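Putative glycosyltransferase (Mannosyltransferase) involved in glycosylating the PBCV-1 major capsid protein (Paramecium bursaria Chlorella virus 1, PDB 2P6W) probably transfers a sugar from a nucleotide-sugar donor such as UDP-glucose during glycosylation of the viral major capsid protein, its N-terminal GT-A-type domain holding a manganese ion. Local coordinates at residues 108-113 with 176-181; 139-142 with 146-149; 172-177 with 182-187. All coordinates share one frame; numbering follows the deposited sequence.

In this GT-A-type domain contact 1 supplies a second-shell residue of the metal site, contact 3 packs behind it, and contact 2 lies far off. Contact 1 brings the end of strand 107-110 against residues 176-181; its Asn-178 side chain is about 7 Å from the manganese ion, which Asp-80, Asp-82 and His-195 bind. Contact 3, with the Pro-174 side chain about 12 Å from the ion, shares Thr-176 and Leu-177 with contact 1; their centres are about 6 Å apart, and Tyr-184 OH lies 2.7 Å from Ala-113 O. Contact 2, nested in sequence inside the loop that contact 1 closes, sits about 23 Å from contact 1 and about 28 Å from contact 3, centre to centre.

Contact 1. Residues 108-113 with 176-181; sequences HTFHEA and TLNCIV
Apolar packing between Phe-110 and the pair Leu-177 and Asn-178 makes up most of this buried contact. The far rim of the Phe-110 ring meets Leu-177: its CE1 and CZ each come within 3.6 Å of Leu-177 CB, and Leu-177 CD1 follows slightly farther off. Nearer the backbone, Phe-110 CB meets Asn-178 CB at 3.9 Å, while the Asn-178 amide stands almost upright to the phenyl ring, the planes 83° apart. CG anti to the backbone N (chi1 -168°) turns the amide toward His-195 and Asn-121, with OD1 bonded to His-195 ND1 and ND2 to Asn-121 OD1.

Ile-180 CD1 rests against the Glu-112 side chain, 3.9 Å from its CB and about as near to OE1, a van der Waals touch. The carboxylate is meanwhile held by Ser-117 and Tyr-118 through OE2 and by Asn-121 through OE1.

The polar link across the segments is water-mediated: one water donates to His-111 O and to Asn-178 O, both at 3.0 Å.

Because His-195 binds manganese, Asn-178 is a second-shell residue. Its amide, fixed at both ends, probably orients the metal-binding imidazole, and Phe-110, on strand 107-110 of the six-stranded sheet, probably helps hold that amide in place.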
# COMPACT_ATOMS: atom_id res chain seq x y z
N HIS A 108 -7.88 -3.39 -6.09
CA HIS A 108 -7.67 -4.66 -5.42
C HIS A 108 -7.22 -4.36 -3.99
O HIS A 108 -6.25 -3.62 -3.80
CB HIS A 108 -6.61 -5.49 -6.14
CG HIS A 108 -7.08 -6.04 -7.44
ND1 HIS A 108 -6.88 -5.39 -8.64
CD2 HIS A 108 -7.79 -7.15 -7.72
CE1 HIS A 108 -7.45 -6.09 -9.61
NE2 HIS A 108 -7.99 -7.17 -9.08
N THR A 109 -7.95 -4.89 -3.01
CA THR A 109 -7.66 -4.68 -1.60
C THR A 109 -7.63 -6.02 -0.87
O THR A 109 -7.89 -7.07 -1.48
CB THR A 109 -8.72 -3.73 -0.95
OG1 THR A 109 -10.03 -4.31 -1.13
CG2 THR A 109 -8.66 -2.36 -1.62
N PHE A 110 -7.30 -5.98 0.41
CA PHE A 110 -7.04 -7.20 1.20
C PHE A 110 -7.69 -7.11 2.56
O PHE A 110 -7.65 -6.06 3.20
CB PHE A 110 -5.53 -7.45 1.32
CG PHE A 110 -4.87 -7.43 -0.00
CD1 PHE A 110 -4.87 -8.57 -0.79
CD2 PHE A 110 -4.35 -6.25 -0.52
CE1 PHE A 110 -4.34 -8.55 -2.08
CE2 PHE A 110 -3.82 -6.21 -1.79
CZ PHE A 110 -3.81 -7.37 -2.59
N HIS A 111 -8.31 -8.21 2.98
CA HIS A 111 -8.86 -8.25 4.32
C HIS A 111 -7.78 -8.56 5.34
O HIS A 111 -6.62 -8.81 4.98
CB HIS A 111 -10.05 -9.23 4.42
CG HIS A 111 -9.67 -10.68 4.37
ND1 HIS A 111 -9.12 -11.33 5.45
CD2 HIS A 111 -9.82 -11.62 3.40
CE1 HIS A 111 -8.92 -12.60 5.14
NE2 HIS A 111 -9.35 -12.80 3.90
N GLU A 112 -8.15 -8.48 6.62
CA GLU A 112 -7.21 -8.77 7.72
C GLU A 112 -7.89 -9.66 8.76
O GLU A 112 -7.61 -9.56 9.95
CB GLU A 112 -6.65 -7.49 8.35
CG GLU A 112 -7.70 -6.44 8.79
CD GLU A 112 -7.10 -5.27 9.55
OE1 GLU A 112 -5.89 -5.00 9.40
OE2 GLU A 112 -7.86 -4.61 10.30
N ALA A 113 -8.74 -10.56 8.29
CA ALA A 113 -9.53 -11.41 9.18
C ALA A 113 -8.80 -12.68 9.58
O ALA A 113 -7.93 -13.14 8.85
CB ALA A 113 -10.84 -11.80 8.48
N THR A 176 -0.49 -13.59 0.89
CA THR A 176 0.72 -13.34 0.11
C THR A 176 0.97 -11.87 -0.17
O THR A 176 2.14 -11.47 -0.32
CB THR A 176 0.72 -14.08 -1.23
OG1 THR A 176 -0.42 -13.67 -1.99
CG2 THR A 176 0.69 -15.61 -1.01
N LEU A 177 -0.09 -11.06 -0.27
CA LEU A 177 0.07 -9.67 -0.71
C LEU A 177 -0.09 -8.58 0.37
O LEU A 177 0.23 -7.42 0.13
CB LEU A 177 -0.82 -9.35 -1.92
CG LEU A 177 -0.41 -10.14 -3.18
CD1 LEU A 177 -1.51 -10.12 -4.21
CD2 LEU A 177 0.91 -9.63 -3.80
N ASN A 178 -0.59 -8.95 1.54
CA ASN A 178 -0.62 -8.01 2.66
C ASN A 178 -0.46 -8.85 3.92
O ASN A 178 -1.35 -8.93 4.76
CB ASN A 178 -1.90 -7.18 2.67
CG ASN A 178 -1.85 -6.00 3.63
OD1 ASN A 178 -0.93 -5.89 4.47
ND2 ASN A 178 -2.82 -5.09 3.52
N CYS A 179 0.70 -9.51 4.00
CA CYS A 179 0.90 -10.53 5.01
C CYS A 179 1.37 -9.92 6.32
O CYS A 179 2.57 -9.76 6.57
CB CYS A 179 1.86 -11.61 4.49
SG CYS A 179 1.93 -12.99 5.64
N ILE A 180 0.39 -9.53 7.14
CA ILE A 180 0.65 -8.92 8.44
C ILE A 180 1.44 -9.89 9.32
O ILE A 180 1.04 -11.04 9.52
CB ILE A 180 -0.68 -8.50 9.11
CG1 ILE A 180 -1.34 -7.36 8.30
CG2 ILE A 180 -0.45 -8.08 10.56
CD1 ILE A 180 -2.75 -7.02 8.74
N VAL A 181 2.61 -9.45 9.80
CA VAL A 181 3.55 -10.36 10.43
C VAL A 181 3.00 -11.01 11.69
O VAL A 181 3.12 -12.21 11.85
CB VAL A 181 4.90 -9.70 10.73
CG1 VAL A 181 4.72 -8.33 11.28
CG2 VAL A 181 5.72 -10.56 11.70
O HOH W 1 -3.95 -7.53 5.52

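Contact 2. Residues 139-142 with 146-149; sequences WSLR and PWNT
Leu-141 and Trp-147 both carry CG anti to the carbonyl carbon (chi1 -70° and -43°), and these torsions lay the two side chains next to each other, pointing the same way. The pyrrole corner of the indole takes the contact: Trp-147 CD1 is 3.9 Å from Leu-141 CD2, with Leu-141 CB scarcely farther, and Leu-141 CD1 lies over one face of the ring system. Pro-146 CG sits over the opposite face, so the indole lies between the leucine and the proline. The backbone joins in, since Leu-141 O approaches Trp-147 CB at 3.6 Å. One residue further on, Arg-142 O comes to 3.1 Å from Asn-148 CB, a close approach of a carbonyl oxygen to a carbon.

Each segment is also held internally. In 146-149 a type I beta turn follows a cis peptide bond before Pro-146, and Pro-146 O accepts both Thr-149 N and, at 2.7 Å, Thr-149 OG1. In 139-142 the Arg-142 side chain folds back, so that NH1 donates to Trp-139 O at 3.0 Å from above the carbonyl plane, while Arg-142 N reaches the same oxygen from the opposite face. NH1 also lies above one face of the Trp-139 indole, toward its rim, and the NH2 of the same group forms a salt bridge with Glu-49.

This is the loop connecting helices 132-140 and 153-164, at the periphery of the domain. Helix 153-164 covers the apolar side, where Leu-141 touches Thr-156 and Tyr-160 and the Trp-147 indole meets Tyr-160 edge-to-face. Helix 52-57 borders the other part, with Phe-57 against Trp-139 and Arg-142 and His-53 against Asn-148.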
# COMPACT_ATOMS: atom_id res chain seq x y z
N TRP A 139 -8.40 11.95 -1.07
CA TRP A 139 -7.56 12.98 -0.43
C TRP A 139 -8.37 14.19 0.05
O TRP A 139 -8.14 14.67 1.15
CB TRP A 139 -6.44 13.40 -1.40
CG TRP A 139 -5.57 14.52 -0.92
CD1 TRP A 139 -5.45 15.75 -1.50
CD2 TRP A 139 -4.69 14.53 0.21
NE1 TRP A 139 -4.55 16.53 -0.80
CE2 TRP A 139 -4.06 15.80 0.25
CE3 TRP A 139 -4.38 13.59 1.21
CZ2 TRP A 139 -3.15 16.16 1.25
CZ3 TRP A 139 -3.45 13.93 2.20
CH2 TRP A 139 -2.85 15.21 2.21
N SER A 140 -9.33 14.64 -0.77
CA SER A 140 -10.14 15.83 -0.45
C SER A 140 -10.99 15.64 0.79
O SER A 140 -11.43 16.62 1.40
CB SER A 140 -11.03 16.21 -1.63
OG SER A 140 -12.18 15.37 -1.71
N LEU A 141 -11.25 14.38 1.15
CA LEU A 141 -12.16 14.07 2.27
C LEU A 141 -11.42 14.03 3.60
O LEU A 141 -12.03 13.80 4.64
CB LEU A 141 -12.89 12.74 2.03
CG LEU A 141 -13.93 12.78 0.92
CD1 LEU A 141 -14.37 11.38 0.62
CD2 LEU A 141 -15.13 13.64 1.30
N ARG A 142 -10.11 14.26 3.57
CA ARG A 142 -9.27 14.07 4.77
C ARG A 142 -9.68 14.88 5.97
O ARG A 142 -9.40 14.48 7.10
CB ARG A 142 -7.79 14.31 4.47
CG ARG A 142 -7.46 15.76 4.13
CD ARG A 142 -6.06 15.84 3.58
NE ARG A 142 -5.63 17.21 3.29
CZ ARG A 142 -5.97 17.90 2.19
NH1 ARG A 142 -6.78 17.37 1.28
NH2 ARG A 142 -5.50 19.13 2.03
N PRO A 146 -17.21 11.83 8.47
CA PRO A 146 -16.52 10.93 9.38
C PRO A 146 -15.19 10.41 8.84
O PRO A 146 -14.56 9.58 9.48
CB PRO A 146 -17.48 9.75 9.48
CG PRO A 146 -18.07 9.68 8.09
CD PRO A 146 -18.17 11.09 7.61
N TRP A 147 -14.80 10.88 7.66
CA TRP A 147 -13.60 10.33 6.99
C TRP A 147 -12.31 10.70 7.71
O TRP A 147 -11.33 9.97 7.60
CB TRP A 147 -13.60 10.73 5.51
CG TRP A 147 -14.97 10.57 4.97
CD1 TRP A 147 -15.80 11.54 4.49
CD2 TRP A 147 -15.71 9.35 4.94
NE1 TRP A 147 -17.02 10.99 4.15
CE2 TRP A 147 -16.98 9.65 4.42
CE3 TRP A 147 -15.42 8.03 5.30
CZ2 TRP A 147 -17.96 8.66 4.24
CZ3 TRP A 147 -16.39 7.06 5.14
CH2 TRP A 147 -17.65 7.38 4.61
N ASN A 148 -12.35 11.80 8.45
CA ASN A 148 -11.20 12.25 9.25
C ASN A 148 -11.04 11.51 10.58
O ASN A 148 -10.22 11.91 11.42
CB ASN A 148 -11.20 13.77 9.46
CG ASN A 148 -12.36 14.27 10.30
OD1 ASN A 148 -13.23 13.51 10.74
ND2 ASN A 148 -12.39 15.60 10.54
N THR A 149 -11.82 10.43 10.76
CA THR A 149 -11.70 9.59 11.94
C THR A 149 -11.09 8.25 11.57
O THR A 149 -11.23 7.76 10.43
CB THR A 149 -13.05 9.40 12.70
OG1 THR A 149 -13.96 8.59 11.92
CG2 THR A 149 -13.69 10.74 13.02

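Contact 3. Residues 172-177 with 182-187; sequences HDPYTL and KAYPEH
Tyr-175 meets His-187 with a ring face and Tyr-184 with a ring edge, and its atoms divide the work. At the base, CB lies over the imidazole face, 3.6 Å from His-187 ND1, a CH-pi contact 22° off the ring normal. CG comes next, at 3.9 Å from His-187 CE1, and CD1 is level with the NE2 and CD2 side of the imidazole. The two rings form an offset stack, centroids 4.5 Å apart and planes at 14°; both side chains have CG anti to the carbonyl carbon and run side by side, pointing the same way. Pro-174 CD lies over the opposite face of the phenol, toward its rim.

Tyr-175, Tyr-184 and His-187 form an aromatic cluster joining the loops that flank the short strand 179-180, in the part of this GT-A-type domain that carries the manganese ligand His-195 on a neighbouring strand.

Farther out, CE1 of Tyr-175 meets Tyr-184 CE1 at 3.6 Å. Here the pairing is T-shaped, the Tyr-175 edge directed at the Tyr-184 face with the planes at 80°. Pro-174 CG also touches this second phenol, 3.5 Å from Tyr-184 OH, which bonds to Ala-113 O. At the backbone, a water donates to Tyr-175 O at 2.7 Å and to His-187 O.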
# COMPACT_ATOMS: atom_id res chain seq x y z
N HIS A 172 -9.40 -9.42 -1.41
CA HIS A 172 -8.69 -10.68 -1.50
C HIS A 172 -8.20 -11.12 -0.12
O HIS A 172 -8.02 -10.30 0.77
CB HIS A 172 -7.44 -10.52 -2.36
CG HIS A 172 -7.72 -10.25 -3.81
ND1 HIS A 172 -7.72 -8.98 -4.35
CD2 HIS A 172 -7.95 -11.10 -4.84
CE1 HIS A 172 -7.94 -9.06 -5.65
NE2 HIS A 172 -8.08 -10.33 -5.97
N ASP A 173 -7.95 -12.42 0.01
CA ASP A 173 -7.16 -12.93 1.13
C ASP A 173 -5.83 -12.21 1.14
O ASP A 173 -5.30 -11.86 0.07
CB ASP A 173 -6.90 -14.43 0.96
CG ASP A 173 -8.14 -15.28 1.23
OD1 ASP A 173 -9.08 -14.83 1.93
OD2 ASP A 173 -8.17 -16.43 0.74
N PRO A 174 -5.28 -11.94 2.33
CA PRO A 174 -4.04 -11.19 2.44
C PRO A 174 -2.74 -12.00 2.54
O PRO A 174 -1.66 -11.40 2.73
CB PRO A 174 -4.25 -10.43 3.75
CG PRO A 174 -4.94 -11.47 4.62
CD PRO A 174 -5.88 -12.19 3.66
N TYR A 175 -2.82 -13.32 2.45
CA TYR A 175 -1.72 -14.18 2.90
C TYR A 175 -0.41 -13.98 2.16
O TYR A 175 0.65 -14.17 2.75
CB TYR A 175 -2.11 -15.66 2.89
CG TYR A 175 -3.43 -15.90 3.56
CD1 TYR A 175 -3.70 -15.38 4.83
CD2 TYR A 175 -4.45 -16.60 2.90
CE1 TYR A 175 -4.95 -15.58 5.44
CE2 TYR A 175 -5.68 -16.81 3.49
CZ TYR A 175 -5.93 -16.30 4.76
OH TYR A 175 -7.17 -16.48 5.36
N THR A 176 -0.49 -13.59 0.89
CA THR A 176 0.72 -13.34 0.11
C THR A 176 0.97 -11.87 -0.17
O THR A 176 2.14 -11.47 -0.32
CB THR A 176 0.72 -14.08 -1.23
OG1 THR A 176 -0.42 -13.67 -1.99
CG2 THR A 176 0.69 -15.61 -1.01
N LEU A 177 -0.09 -11.06 -0.27
CA LEU A 177 0.07 -9.67 -0.71
C LEU A 177 -0.09 -8.58 0.37
O LEU A 177 0.23 -7.42 0.13
CB LEU A 177 -0.82 -9.35 -1.92
CG LEU A 177 -0.41 -10.14 -3.18
CD1 LEU A 177 -1.51 -10.12 -4.21
CD2 LEU A 177 0.91 -9.63 -3.80
N LYS A 182 2.41 -10.22 12.58
CA LYS A 182 1.94 -10.80 13.84
C LYS A 182 0.71 -11.70 13.67
O LYS A 182 0.51 -12.63 14.46
CB LYS A 182 1.69 -9.71 14.88
CG LYS A 182 3.01 -9.22 15.51
CD LYS A 182 2.78 -8.09 16.48
CE LYS A 182 4.02 -7.84 17.34
NZ LYS A 182 3.74 -6.89 18.46
N ALA A 183 -0.10 -11.41 12.65
CA ALA A 183 -1.37 -12.08 12.44
C ALA A 183 -1.26 -13.39 11.65
O ALA A 183 -2.03 -14.34 11.89
CB ALA A 183 -2.32 -11.14 11.74
N TYR A 184 -0.35 -13.40 10.68
CA TYR A 184 -0.16 -14.55 9.80
C TYR A 184 1.30 -15.03 9.77
O TYR A 184 1.89 -15.15 8.71
CB TYR A 184 -0.63 -14.21 8.37
CG TYR A 184 -2.00 -13.58 8.29
CD1 TYR A 184 -3.16 -14.31 8.58
CD2 TYR A 184 -2.14 -12.24 7.91
CE1 TYR A 184 -4.43 -13.71 8.50
CE2 TYR A 184 -3.39 -11.64 7.82
CZ TYR A 184 -4.53 -12.38 8.11
OH TYR A 184 -5.75 -11.75 8.03
N PRO A 185 1.88 -15.34 10.96
CA PRO A 185 3.31 -15.69 11.05
C PRO A 185 3.66 -16.88 10.16
O PRO A 185 4.78 -16.93 9.64
CB PRO A 185 3.49 -16.10 12.52
CG PRO A 185 2.08 -16.34 13.05
CD PRO A 185 1.22 -15.38 12.28
N GLU A 186 2.72 -17.81 10.01
CA GLU A 186 2.90 -19.04 9.24
C GLU A 186 2.98 -18.81 7.73
O GLU A 186 3.44 -19.69 6.99
CB GLU A 186 1.76 -20.04 9.56
CG GLU A 186 0.37 -19.71 8.96
CD GLU A 186 -0.50 -18.75 9.81
OE1 GLU A 186 0.04 -18.07 10.70
OE2 GLU A 186 -1.73 -18.66 9.55
N HIS A 187 2.51 -17.64 7.28
CA HIS A 187 2.46 -17.34 5.85
C HIS A 187 3.60 -16.44 5.43
O HIS A 187 3.84 -16.28 4.22
CB HIS A 187 1.13 -16.65 5.49
CG HIS A 187 -0.07 -17.53 5.60
ND1 HIS A 187 -0.47 -18.40 4.60
CD2 HIS A 187 -1.00 -17.64 6.58
CE1 HIS A 187 -1.57 -19.02 4.97
NE2 HIS A 187 -1.92 -18.57 6.16
O HOH W 2 2.16 -16.35 2.03